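Local coordinates for protein thioredoxin reductase (Streptomyces clavuligerus, PDB 4NTD) that is an FAD-dependent thioredoxin reductase-like oxidoreductase, HlmI, that forms the disulfide bond of the natural product holomycin, at residues 135-147 with 255-267. Sequence-based numbering, arbitrary orientation. Where two conformers were deposited one is given.
With FAD (flavin-adenine dinucleotide), chain C.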
# COMPACT_ATOMS: atom_id res chain seq x y z
N VAL A 135 16.46 8.93 -6.55
CA VAL A 135 15.51 9.86 -5.93
C VAL A 135 14.13 9.22 -5.82
O VAL A 135 13.67 8.55 -6.75
CB VAL A 135 15.39 11.17 -6.75
CG1 VAL A 135 14.33 12.10 -6.17
CG2 VAL A 135 16.74 11.88 -6.81
N VAL A 136 13.49 9.41 -4.67
CA VAL A 136 12.07 9.08 -4.48
C VAL A 136 11.33 10.39 -4.22
O VAL A 136 11.64 11.10 -3.27
CB VAL A 136 11.85 8.13 -3.28
CG1 VAL A 136 10.37 7.84 -3.09
CG2 VAL A 136 12.63 6.84 -3.48
N VAL A 137 10.37 10.71 -5.08
CA VAL A 137 9.55 11.91 -4.93
C VAL A 137 8.23 11.51 -4.26
O VAL A 137 7.45 10.73 -4.81
CB VAL A 137 9.28 12.59 -6.29
CG1 VAL A 137 8.41 13.83 -6.11
CG2 VAL A 137 10.60 12.96 -6.96
N ALA A 138 8.01 12.04 -3.06
CA ALA A 138 6.81 11.74 -2.27
C ALA A 138 6.26 13.04 -1.69
O ALA A 138 6.07 13.17 -0.48
CB ALA A 138 7.15 10.74 -1.17
N THR A 139 6.00 13.98 -2.58
CA THR A 139 5.71 15.37 -2.23
C THR A 139 4.22 15.71 -2.05
O THR A 139 3.87 16.86 -1.79
CB THR A 139 6.30 16.30 -3.31
OG1 THR A 139 5.95 15.78 -4.60
CG2 THR A 139 7.81 16.36 -3.19
N GLY A 140 3.36 14.71 -2.22
CA GLY A 140 1.93 14.89 -1.98
C GLY A 140 1.21 15.73 -3.01
O GLY A 140 1.70 15.93 -4.13
N LEU A 141 0.02 16.20 -2.64
CA LEU A 141 -0.77 17.10 -3.48
C LEU A 141 -1.35 18.24 -2.66
O LEU A 141 -1.46 18.13 -1.43
CB LEU A 141 -1.89 16.33 -4.21
CG LEU A 141 -3.07 15.75 -3.41
CD1 LEU A 141 -4.12 16.80 -3.06
CD2 LEU A 141 -3.72 14.62 -4.19
N ARG A 142 -1.71 19.32 -3.35
CA ARG A 142 -2.32 20.51 -2.76
C ARG A 142 -3.82 20.53 -3.04
O ARG A 142 -4.23 20.34 -4.19
CB ARG A 142 -1.70 21.78 -3.35
CG ARG A 142 -0.21 21.93 -3.09
CD ARG A 142 0.32 23.30 -3.50
NE ARG A 142 1.62 23.56 -2.90
CZ ARG A 142 2.75 23.72 -3.58
NH1 ARG A 142 2.75 23.66 -4.90
NH2 ARG A 142 3.88 23.94 -2.92
N ASP A 143 -4.62 20.76 -2.00
CA ASP A 143 -6.06 20.94 -2.16
C ASP A 143 -6.35 22.42 -2.38
O ASP A 143 -6.14 23.24 -1.49
CB ASP A 143 -6.81 20.49 -0.90
CG ASP A 143 -6.68 19.00 -0.65
OD1 ASP A 143 -5.89 18.62 0.24
OD2 ASP A 143 -7.36 18.22 -1.35
N GLU A 144 -6.80 22.77 -3.58
CA GLU A 144 -7.21 24.14 -3.87
C GLU A 144 -8.69 24.28 -3.57
O GLU A 144 -9.53 23.68 -4.24
CB GLU A 144 -6.90 24.51 -5.32
CG GLU A 144 -5.41 24.49 -5.63
CD GLU A 144 -5.09 24.99 -7.03
OE1 GLU A 144 -6.02 25.35 -7.78
OE2 GLU A 144 -3.89 25.02 -7.38
N LEU A 145 -9.00 25.07 -2.54
CA LEU A 145 -10.36 25.17 -2.01
C LEU A 145 -11.10 26.35 -2.63
O LEU A 145 -10.47 27.31 -3.08
CB LEU A 145 -10.31 25.34 -0.49
CG LEU A 145 -9.57 24.24 0.29
CD1 LEU A 145 -9.51 24.60 1.77
CD2 LEU A 145 -10.24 22.89 0.10
N PRO A 146 -12.44 26.29 -2.65
CA PRO A 146 -13.22 27.40 -3.19
C PRO A 146 -13.10 28.66 -2.33
O PRO A 146 -13.07 28.57 -1.10
CB PRO A 146 -14.66 26.87 -3.20
CG PRO A 146 -14.68 25.73 -2.25
CD PRO A 146 -13.29 25.17 -2.21
N ASP A 147 -13.03 29.81 -2.99
CA ASP A 147 -12.86 31.09 -2.30
C ASP A 147 -14.20 31.59 -1.77
O ASP A 147 -14.82 32.50 -2.32
CB ASP A 147 -12.21 32.12 -3.24
CG ASP A 147 -11.80 33.40 -2.52
OD1 ASP A 147 -11.64 33.39 -1.28
OD2 ASP A 147 -11.62 34.42 -3.22
N VAL A 255 -16.63 19.47 0.21
CA VAL A 255 -16.28 19.98 -1.11
C VAL A 255 -15.38 18.97 -1.81
O VAL A 255 -14.77 18.12 -1.16
CB VAL A 255 -15.56 21.35 -1.04
CG1 VAL A 255 -16.46 22.39 -0.40
CG2 VAL A 255 -14.24 21.24 -0.28
N VAL A 256 -15.31 19.06 -3.13
CA VAL A 256 -14.29 18.37 -3.90
C VAL A 256 -13.29 19.43 -4.35
O VAL A 256 -13.56 20.19 -5.28
CB VAL A 256 -14.88 17.64 -5.13
CG1 VAL A 256 -13.77 16.92 -5.89
CG2 VAL A 256 -15.95 16.65 -4.70
N PRO A 257 -12.13 19.52 -3.66
CA PRO A 257 -11.14 20.51 -4.07
C PRO A 257 -10.55 20.20 -5.44
O PRO A 257 -10.67 19.07 -5.92
CB PRO A 257 -10.04 20.38 -3.01
CG PRO A 257 -10.64 19.62 -1.88
CD PRO A 257 -11.68 18.73 -2.50
N ARG A 258 -9.95 21.20 -6.08
CA ARG A 258 -9.09 20.95 -7.23
C ARG A 258 -7.79 20.41 -6.65
O ARG A 258 -7.07 21.13 -5.95
CB ARG A 258 -8.84 22.20 -8.07
CG ARG A 258 -7.86 21.97 -9.22
CD ARG A 258 -7.71 23.16 -10.15
NE ARG A 258 -6.61 22.96 -11.09
CZ ARG A 258 -5.49 23.68 -11.10
NH1 ARG A 258 -5.32 24.66 -10.24
NH2 ARG A 258 -4.54 23.41 -11.99
N MET A 259 -7.50 19.14 -6.92
CA MET A 259 -6.33 18.48 -6.34
C MET A 259 -5.17 18.51 -7.31
O MET A 259 -5.21 17.90 -8.38
CB MET A 259 -6.67 17.04 -5.96
CG MET A 259 -7.61 16.97 -4.77
SD MET A 259 -8.25 15.31 -4.52
CE MET A 259 -9.98 15.70 -4.33
N VAL A 260 -4.12 19.23 -6.91
CA VAL A 260 -2.98 19.49 -7.77
C VAL A 260 -1.74 18.81 -7.20
O VAL A 260 -1.24 19.22 -6.14
CB VAL A 260 -2.73 21.00 -7.93
CG1 VAL A 260 -1.62 21.26 -8.93
CG2 VAL A 260 -4.01 21.70 -8.36
N PRO A 261 -1.23 17.76 -7.87
CA PRO A 261 -0.04 17.08 -7.37
C PRO A 261 1.19 17.97 -7.41
O PRO A 261 1.34 18.77 -8.33
CB PRO A 261 0.13 15.89 -8.32
CG PRO A 261 -0.59 16.29 -9.57
CD PRO A 261 -1.72 17.17 -9.14
N ARG A 262 2.06 17.84 -6.41
CA ARG A 262 3.31 18.59 -6.38
C ARG A 262 4.36 17.85 -7.22
O ARG A 262 5.34 17.34 -6.68
CB ARG A 262 3.79 18.78 -4.95
CG ARG A 262 2.85 19.59 -4.07
CD ARG A 262 3.61 20.19 -2.90
NE ARG A 262 2.74 20.83 -1.92
CZ ARG A 262 2.06 20.20 -0.96
NH1 ARG A 262 2.14 18.88 -0.82
NH2 ARG A 262 1.30 20.89 -0.13
N ASP A 263 4.13 17.81 -8.53
CA ASP A 263 4.96 17.01 -9.44
C ASP A 263 5.89 17.84 -10.34
O ASP A 263 6.41 17.34 -11.33
CB ASP A 263 4.07 16.09 -10.30
CG ASP A 263 3.05 16.85 -11.15
OD1 ASP A 263 3.12 18.09 -11.21
OD2 ASP A 263 2.18 16.18 -11.75
N GLY A 264 6.12 19.10 -9.97
CA GLY A 264 6.98 19.99 -10.75
C GLY A 264 8.39 19.45 -10.96
O GLY A 264 8.96 19.60 -12.04
N LEU A 265 8.95 18.83 -9.93
CA LEU A 265 10.30 18.26 -10.02
C LEU A 265 10.34 17.08 -10.99
O LEU A 265 11.34 16.87 -11.67
CB LEU A 265 10.80 17.82 -8.64
CG LEU A 265 10.98 18.93 -7.60
CD1 LEU A 265 11.19 18.35 -6.21
CD2 LEU A 265 12.14 19.85 -7.98
N LEU A 266 9.25 16.32 -11.04
CA LEU A 266 9.14 15.18 -11.96
C LEU A 266 9.00 15.66 -13.41
O LEU A 266 9.65 15.12 -14.31
CB LEU A 266 7.96 14.29 -11.57
CG LEU A 266 8.07 13.65 -10.18
CD1 LEU A 266 6.73 13.09 -9.72
CD2 LEU A 266 9.14 12.56 -10.17
N THR A 267 8.16 16.67 -13.63
CA THR A 267 8.01 17.27 -14.95
C THR A 267 9.35 17.82 -15.47
O THR A 267 9.70 17.61 -16.63
CB THR A 267 6.96 18.40 -14.93
OG1 THR A 267 5.69 17.85 -14.53
CG2 THR A 267 6.81 19.03 -16.32
PA FAD C . 1.86 13.93 2.50
O1A FAD C . 1.43 13.18 3.74
O2A FAD C . 1.09 15.16 2.12
O5B FAD C . 3.40 14.32 2.67
C5B FAD C . 4.08 15.03 1.64
C4B FAD C . 5.26 15.75 2.26
O4B FAD C . 6.10 16.27 1.23
C3B FAD C . 4.83 16.94 3.12
O3B FAD C . 5.32 16.80 4.46
C2B FAD C . 5.44 18.15 2.43
O2B FAD C . 5.90 19.14 3.36
C1B FAD C . 6.58 17.54 1.64
N9A FAD C . 7.03 18.29 0.44
C8A FAD C . 6.28 18.68 -0.60
N7A FAD C . 7.03 19.31 -1.53
C5A FAD C . 8.30 19.32 -1.08
C6A FAD C . 9.60 19.82 -1.57
N6A FAD C . 9.69 20.47 -2.75
N1A FAD C . 10.69 19.63 -0.78
C2A FAD C . 10.62 18.99 0.40
N3A FAD C . 9.46 18.50 0.90
C4A FAD C . 8.30 18.64 0.21
N1 FAD C . -6.03 9.78 4.97
C2 FAD C . -6.27 8.74 5.81
O2 FAD C . -5.81 7.62 5.50
N3 FAD C . -6.97 8.88 6.95
C4 FAD C . -7.48 10.06 7.33
O4 FAD C . -8.13 10.16 8.39
C4X FAD C . -7.25 11.25 6.48
N5 FAD C . -7.73 12.49 6.78
C5X FAD C . -7.51 13.54 5.95
C6 FAD C . -8.01 14.79 6.29
C7 FAD C . -7.80 15.89 5.47
C7M FAD C . -8.35 17.24 5.85
C8 FAD C . -7.03 15.73 4.21
C8M FAD C . -6.80 16.91 3.29
C9 FAD C . -6.53 14.48 3.86
C9A FAD C . -6.74 13.37 4.68
N10 FAD C . -6.23 12.09 4.35
C10 FAD C . -6.48 11.02 5.24
C1' FAD C . -5.45 11.81 3.14
C2' FAD C . -3.97 12.00 3.46
O2' FAD C . -3.68 13.40 3.58
C3' FAD C . -3.07 11.39 2.37
O3' FAD C . -3.41 10.01 2.20
C4' FAD C . -1.58 11.49 2.70
O4' FAD C . -1.22 12.81 3.12
C5' FAD C . -0.72 11.13 1.50
O5' FAD C . 0.61 10.86 1.95
P FAD C . 1.89 11.34 1.11
O1P FAD C . 1.65 11.06 -0.35
O2P FAD C . 3.10 10.79 1.80
O3P FAD C . 1.87 12.96 1.21
O HOH W 1 -1.50 19.49 0.94
O HOH W 2 0.43 21.54 -6.27
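Strands 141-144 and 258-261 run antiparallel (156° between axes), Arg142 with Val260 and Glu144 with Arg258 forming the hydrogen-bonded pairs, and Arg262 N to Gly140 O (3.0 Å) carries the ladder one step further. This two-stranded ribbon corresponds to the one that, in thioredoxin reductases, joins the FAD domain to the NADPH domain. Beyond it, Thr139 OG1 donates to Arg262 O (2.7 Å); with chi1 at 46° the hydroxyl sits between backbone N and carbonyl carbon, while CG2 lies against the FAD adenine. The extended Arg262 chain passes Thr139 O with its CD at 3.5 Å, and NH1 then bonds to that oxygen at 2.8 Å, nearly in the guanidinium plane. On the Arg142 side of the ribbon, Arg258 NH1, in one of two conformers, forms a salt bridge with Glu144 OE1 (2.6 Å), met syn but 33° out of the carboxylate plane. On the opposite side Asp143 lies alongside Pro257 and Met259, its OD1 salt-bridged to Arg65, a glutathione-binding residue. At the other end, past Thr139, Val137 CG2 and Leu266 CD2 meet tip to tip (3.5 Å), joining strand 134-137 to helix 264-269. Three bonds, through backbone N, carbonyl and NH1, thus fix Arg262 beside the adenine.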